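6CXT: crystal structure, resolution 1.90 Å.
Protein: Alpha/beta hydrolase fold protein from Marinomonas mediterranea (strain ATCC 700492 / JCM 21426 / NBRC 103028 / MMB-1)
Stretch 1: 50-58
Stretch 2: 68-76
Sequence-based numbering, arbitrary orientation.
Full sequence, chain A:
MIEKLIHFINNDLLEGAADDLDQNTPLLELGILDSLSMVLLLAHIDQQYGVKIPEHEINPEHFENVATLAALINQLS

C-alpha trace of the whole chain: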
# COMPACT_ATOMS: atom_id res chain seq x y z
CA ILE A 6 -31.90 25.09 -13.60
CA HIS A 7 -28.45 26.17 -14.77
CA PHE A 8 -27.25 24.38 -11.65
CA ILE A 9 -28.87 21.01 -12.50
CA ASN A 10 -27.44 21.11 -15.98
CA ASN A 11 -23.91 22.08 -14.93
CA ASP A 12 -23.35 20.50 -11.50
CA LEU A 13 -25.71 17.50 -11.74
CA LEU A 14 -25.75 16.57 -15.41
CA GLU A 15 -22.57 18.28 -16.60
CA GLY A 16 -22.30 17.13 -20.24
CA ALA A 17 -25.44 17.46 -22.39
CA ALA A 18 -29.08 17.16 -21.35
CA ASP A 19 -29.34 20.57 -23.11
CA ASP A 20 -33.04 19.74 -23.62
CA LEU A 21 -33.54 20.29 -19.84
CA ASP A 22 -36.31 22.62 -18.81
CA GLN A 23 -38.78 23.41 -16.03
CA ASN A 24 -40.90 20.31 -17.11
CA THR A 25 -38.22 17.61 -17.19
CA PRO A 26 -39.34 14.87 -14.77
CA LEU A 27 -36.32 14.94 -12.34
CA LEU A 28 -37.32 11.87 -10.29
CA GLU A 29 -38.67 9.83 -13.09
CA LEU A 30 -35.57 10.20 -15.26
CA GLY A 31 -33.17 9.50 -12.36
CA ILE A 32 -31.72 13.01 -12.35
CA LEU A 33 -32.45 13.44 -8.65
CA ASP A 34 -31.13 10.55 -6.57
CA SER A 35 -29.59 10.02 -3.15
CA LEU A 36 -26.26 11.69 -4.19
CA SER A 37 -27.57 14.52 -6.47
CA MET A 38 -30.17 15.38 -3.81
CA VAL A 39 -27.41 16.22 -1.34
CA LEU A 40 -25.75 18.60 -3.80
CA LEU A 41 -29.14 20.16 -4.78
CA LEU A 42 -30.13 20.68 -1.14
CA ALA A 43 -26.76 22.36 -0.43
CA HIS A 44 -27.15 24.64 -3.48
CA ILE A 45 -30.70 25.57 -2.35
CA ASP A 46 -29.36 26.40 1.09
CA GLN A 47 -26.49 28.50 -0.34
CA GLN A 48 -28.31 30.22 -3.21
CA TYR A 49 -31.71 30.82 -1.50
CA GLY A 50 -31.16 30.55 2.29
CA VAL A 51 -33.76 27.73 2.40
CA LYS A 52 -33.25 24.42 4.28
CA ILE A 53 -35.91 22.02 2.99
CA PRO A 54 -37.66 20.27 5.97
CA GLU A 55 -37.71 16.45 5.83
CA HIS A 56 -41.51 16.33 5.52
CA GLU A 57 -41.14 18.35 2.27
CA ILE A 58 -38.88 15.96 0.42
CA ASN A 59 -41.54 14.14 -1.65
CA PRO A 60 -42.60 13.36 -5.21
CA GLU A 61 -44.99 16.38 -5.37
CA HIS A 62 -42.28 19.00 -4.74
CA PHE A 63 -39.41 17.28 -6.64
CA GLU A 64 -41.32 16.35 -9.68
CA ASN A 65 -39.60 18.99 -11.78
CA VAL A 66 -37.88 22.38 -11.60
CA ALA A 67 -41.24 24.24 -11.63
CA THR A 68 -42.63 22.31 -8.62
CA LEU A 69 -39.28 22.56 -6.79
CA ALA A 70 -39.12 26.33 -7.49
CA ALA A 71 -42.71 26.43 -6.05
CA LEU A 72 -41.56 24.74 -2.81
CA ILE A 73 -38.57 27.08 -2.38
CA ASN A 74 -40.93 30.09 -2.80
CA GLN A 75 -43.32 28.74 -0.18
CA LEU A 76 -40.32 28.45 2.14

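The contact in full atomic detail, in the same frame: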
# COMPACT_ATOMS: atom_id res chain seq x y z
N GLY A 50 -31.00 30.48 0.83
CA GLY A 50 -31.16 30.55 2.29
C GLY A 50 -32.18 29.57 2.87
O GLY A 50 -32.49 29.63 4.06
N VAL A 51 -32.68 28.64 2.04
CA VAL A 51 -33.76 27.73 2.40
C VAL A 51 -33.20 26.31 2.67
O VAL A 51 -32.52 25.72 1.82
CB VAL A 51 -34.83 27.68 1.26
CG1 VAL A 51 -35.86 26.58 1.47
CG2 VAL A 51 -35.53 29.03 1.10
N LYS A 52 -33.56 25.78 3.84
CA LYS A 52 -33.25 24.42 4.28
C LYS A 52 -34.53 23.61 4.24
O LYS A 52 -35.35 23.69 5.17
CB LYS A 52 -32.70 24.40 5.72
CG LYS A 52 -31.51 25.32 5.97
CD LYS A 52 -30.79 25.01 7.27
CE LYS A 52 -29.86 23.81 7.13
NZ LYS A 52 -28.67 23.88 8.03
N ILE A 53 -34.70 22.83 3.18
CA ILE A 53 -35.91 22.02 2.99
C ILE A 53 -36.20 21.00 4.12
O ILE A 53 -35.45 20.04 4.28
CB ILE A 53 -35.96 21.40 1.58
CG1 ILE A 53 -35.90 22.55 0.56
CG2 ILE A 53 -37.22 20.56 1.45
CD1 ILE A 53 -35.63 22.18 -0.88
N PRO A 54 -37.30 21.21 4.89
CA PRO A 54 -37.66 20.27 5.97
C PRO A 54 -37.86 18.87 5.42
O PRO A 54 -38.19 18.73 4.22
CB PRO A 54 -38.99 20.82 6.50
CG PRO A 54 -38.99 22.25 6.11
CD PRO A 54 -38.31 22.30 4.77
N GLU A 55 -37.66 17.85 6.26
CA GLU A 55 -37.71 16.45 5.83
C GLU A 55 -39.09 16.10 5.27
O GLU A 55 -39.19 15.42 4.23
CB GLU A 55 -37.28 15.49 6.96
CG GLU A 55 -37.19 14.00 6.57
CD GLU A 55 -36.15 13.68 5.45
OE1 GLU A 55 -36.45 12.85 4.56
OE2 GLU A 55 -35.04 14.24 5.46
N HIS A 56 -40.13 16.59 5.94
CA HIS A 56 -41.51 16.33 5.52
C HIS A 56 -41.71 16.73 4.04
O HIS A 56 -42.53 16.12 3.33
CB HIS A 56 -42.48 17.08 6.44
CG HIS A 56 -43.93 16.76 6.19
ND1 HIS A 56 -44.71 17.48 5.31
CD2 HIS A 56 -44.74 15.81 6.71
CE1 HIS A 56 -45.93 16.98 5.29
NE2 HIS A 56 -45.98 15.96 6.13
N GLU A 57 -40.94 17.72 3.58
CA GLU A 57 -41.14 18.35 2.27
C GLU A 57 -40.39 17.67 1.14
O GLU A 57 -40.63 17.95 -0.05
CB GLU A 57 -40.88 19.87 2.34
CG GLU A 57 -41.72 20.60 3.41
CD GLU A 57 -43.22 20.30 3.34
OE1 GLU A 57 -43.83 20.30 2.25
OE2 GLU A 57 -43.80 20.06 4.41
N ILE A 58 -39.52 16.73 1.49
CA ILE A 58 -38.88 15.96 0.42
C ILE A 58 -39.85 14.87 -0.08
O ILE A 58 -39.95 13.81 0.52
CB ILE A 58 -37.49 15.43 0.86
CG1 ILE A 58 -36.68 16.60 1.43
CG2 ILE A 58 -36.80 14.72 -0.31
CD1 ILE A 58 -35.34 16.24 2.04
N THR A 68 -42.05 22.69 -9.91
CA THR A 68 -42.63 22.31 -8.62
C THR A 68 -41.63 22.58 -7.49
O THR A 68 -42.01 23.03 -6.38
CB THR A 68 -43.13 20.84 -8.57
OG1 THR A 68 -42.05 19.92 -8.79
CG2 THR A 68 -44.22 20.58 -9.66
N LEU A 69 -40.35 22.30 -7.78
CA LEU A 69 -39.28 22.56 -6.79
C LEU A 69 -39.15 24.06 -6.53
O LEU A 69 -39.17 24.49 -5.35
CB LEU A 69 -37.94 21.99 -7.27
CG LEU A 69 -36.73 22.30 -6.36
CD1 LEU A 69 -36.97 21.92 -4.90
CD2 LEU A 69 -35.51 21.64 -6.96
N ALA A 70 -39.05 24.84 -7.62
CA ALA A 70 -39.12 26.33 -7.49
C ALA A 70 -40.34 26.74 -6.61
O ALA A 70 -40.17 27.53 -5.65
CB ALA A 70 -39.10 27.00 -8.86
N ALA A 71 -41.51 26.10 -6.84
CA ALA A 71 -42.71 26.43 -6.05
C ALA A 71 -42.50 26.19 -4.56
O ALA A 71 -42.87 27.04 -3.74
CB ALA A 71 -43.97 25.71 -6.57
N LEU A 72 -41.88 25.04 -4.22
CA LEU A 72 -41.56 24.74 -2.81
C LEU A 72 -40.61 25.76 -2.19
O LEU A 72 -40.82 26.20 -1.03
CB LEU A 72 -41.01 23.31 -2.63
CG LEU A 72 -40.59 22.92 -1.19
CD1 LEU A 72 -41.77 22.83 -0.21
CD2 LEU A 72 -39.81 21.62 -1.23
N ILE A 73 -39.55 26.11 -2.91
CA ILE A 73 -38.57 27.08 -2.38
C ILE A 73 -39.22 28.45 -2.13
O ILE A 73 -38.91 29.14 -1.13
CB ILE A 73 -37.32 27.24 -3.29
CG1 ILE A 73 -36.67 25.86 -3.60
CG2 ILE A 73 -36.31 28.21 -2.67
CD1 ILE A 73 -35.79 25.86 -4.83
N ASN A 74 -40.14 28.83 -3.02
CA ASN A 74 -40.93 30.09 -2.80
C ASN A 74 -41.74 30.03 -1.53
O ASN A 74 -41.62 30.92 -0.69
CB ASN A 74 -41.78 30.43 -4.03
CG ASN A 74 -40.92 30.78 -5.22
OD1 ASN A 74 -39.81 31.34 -5.06
ND2 ASN A 74 -41.38 30.43 -6.43
N GLN A 75 -42.47 28.92 -1.35
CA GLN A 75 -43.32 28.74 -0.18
C GLN A 75 -42.50 28.87 1.09
O GLN A 75 -43.01 29.29 2.13
CB GLN A 75 -44.03 27.39 -0.24
CG GLN A 75 -45.06 27.37 -1.36
CD GLN A 75 -45.80 26.08 -1.49
OE1 GLN A 75 -46.81 25.88 -0.82
NE2 GLN A 75 -45.35 25.22 -2.41
N LEU A 76 -41.21 28.52 0.99
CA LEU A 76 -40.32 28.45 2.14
C LEU A 76 -39.42 29.66 2.22
O LEU A 76 -39.02 30.02 3.32
CB LEU A 76 -39.49 27.16 2.07
CG LEU A 76 -40.22 25.83 2.27
CD1 LEU A 76 -39.31 24.65 1.93
CD2 LEU A 76 -40.81 25.68 3.66

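A loop can pack against a helix with no hydrogen bond between them, and the contact between residues 50-58 and 68-76 of this small chain is a compact example. The 358 Å² the two stretches bury together is covered by largely apolar contacts, and three residues, Val 51, Leu 76 and Leu 72, contribute most.

Val 51 and Leu 76 mark the close approach of the backbones, their CA atoms 6.6 Å apart. Each directs its CA-to-CB bond toward the other stretch, so the side chains meet early: Val 51 CG1 lies 3.7 Å from Leu 76 CB. With chi1 in the t well, Val 51 also places CG2 3.9 Å from Ile 73 CG2, so the one side chain packs against both residues. Leu 76 reaches further along the loop. Leu 76 CD1 sits 3.8 Å from Pro 54 CD and 4.2 Å from Ile 53 CG1; together with Val 51 these neighbours cover 70 Å² of Leu 76, which remains exposed overall.

Leu 72, one helical turn earlier, is buried and serves the other end of the contact. Leu 72 CD2 packs 3.9 Å from Ile 53 CG2 and equally far from the backbone oxygen Glu 57 O, while Leu 72 CD1 is 4.0 Å from Glu 57 CB. The Glu 57 side chain lies against the leucine, and its OE2 accepts a hydrogen bond from His 56 ND1 at 2.9 Å. Ile 53 links the two ends: its CA-to-CB bond points sideways, yet the end of the side chain comes nearer, bringing Ile 53 CD1 to 4.2 Å from Leu 69 CD1.

The principle is economical: residues spaced along a helix can pack against an irregular segment through aliphatic contacts.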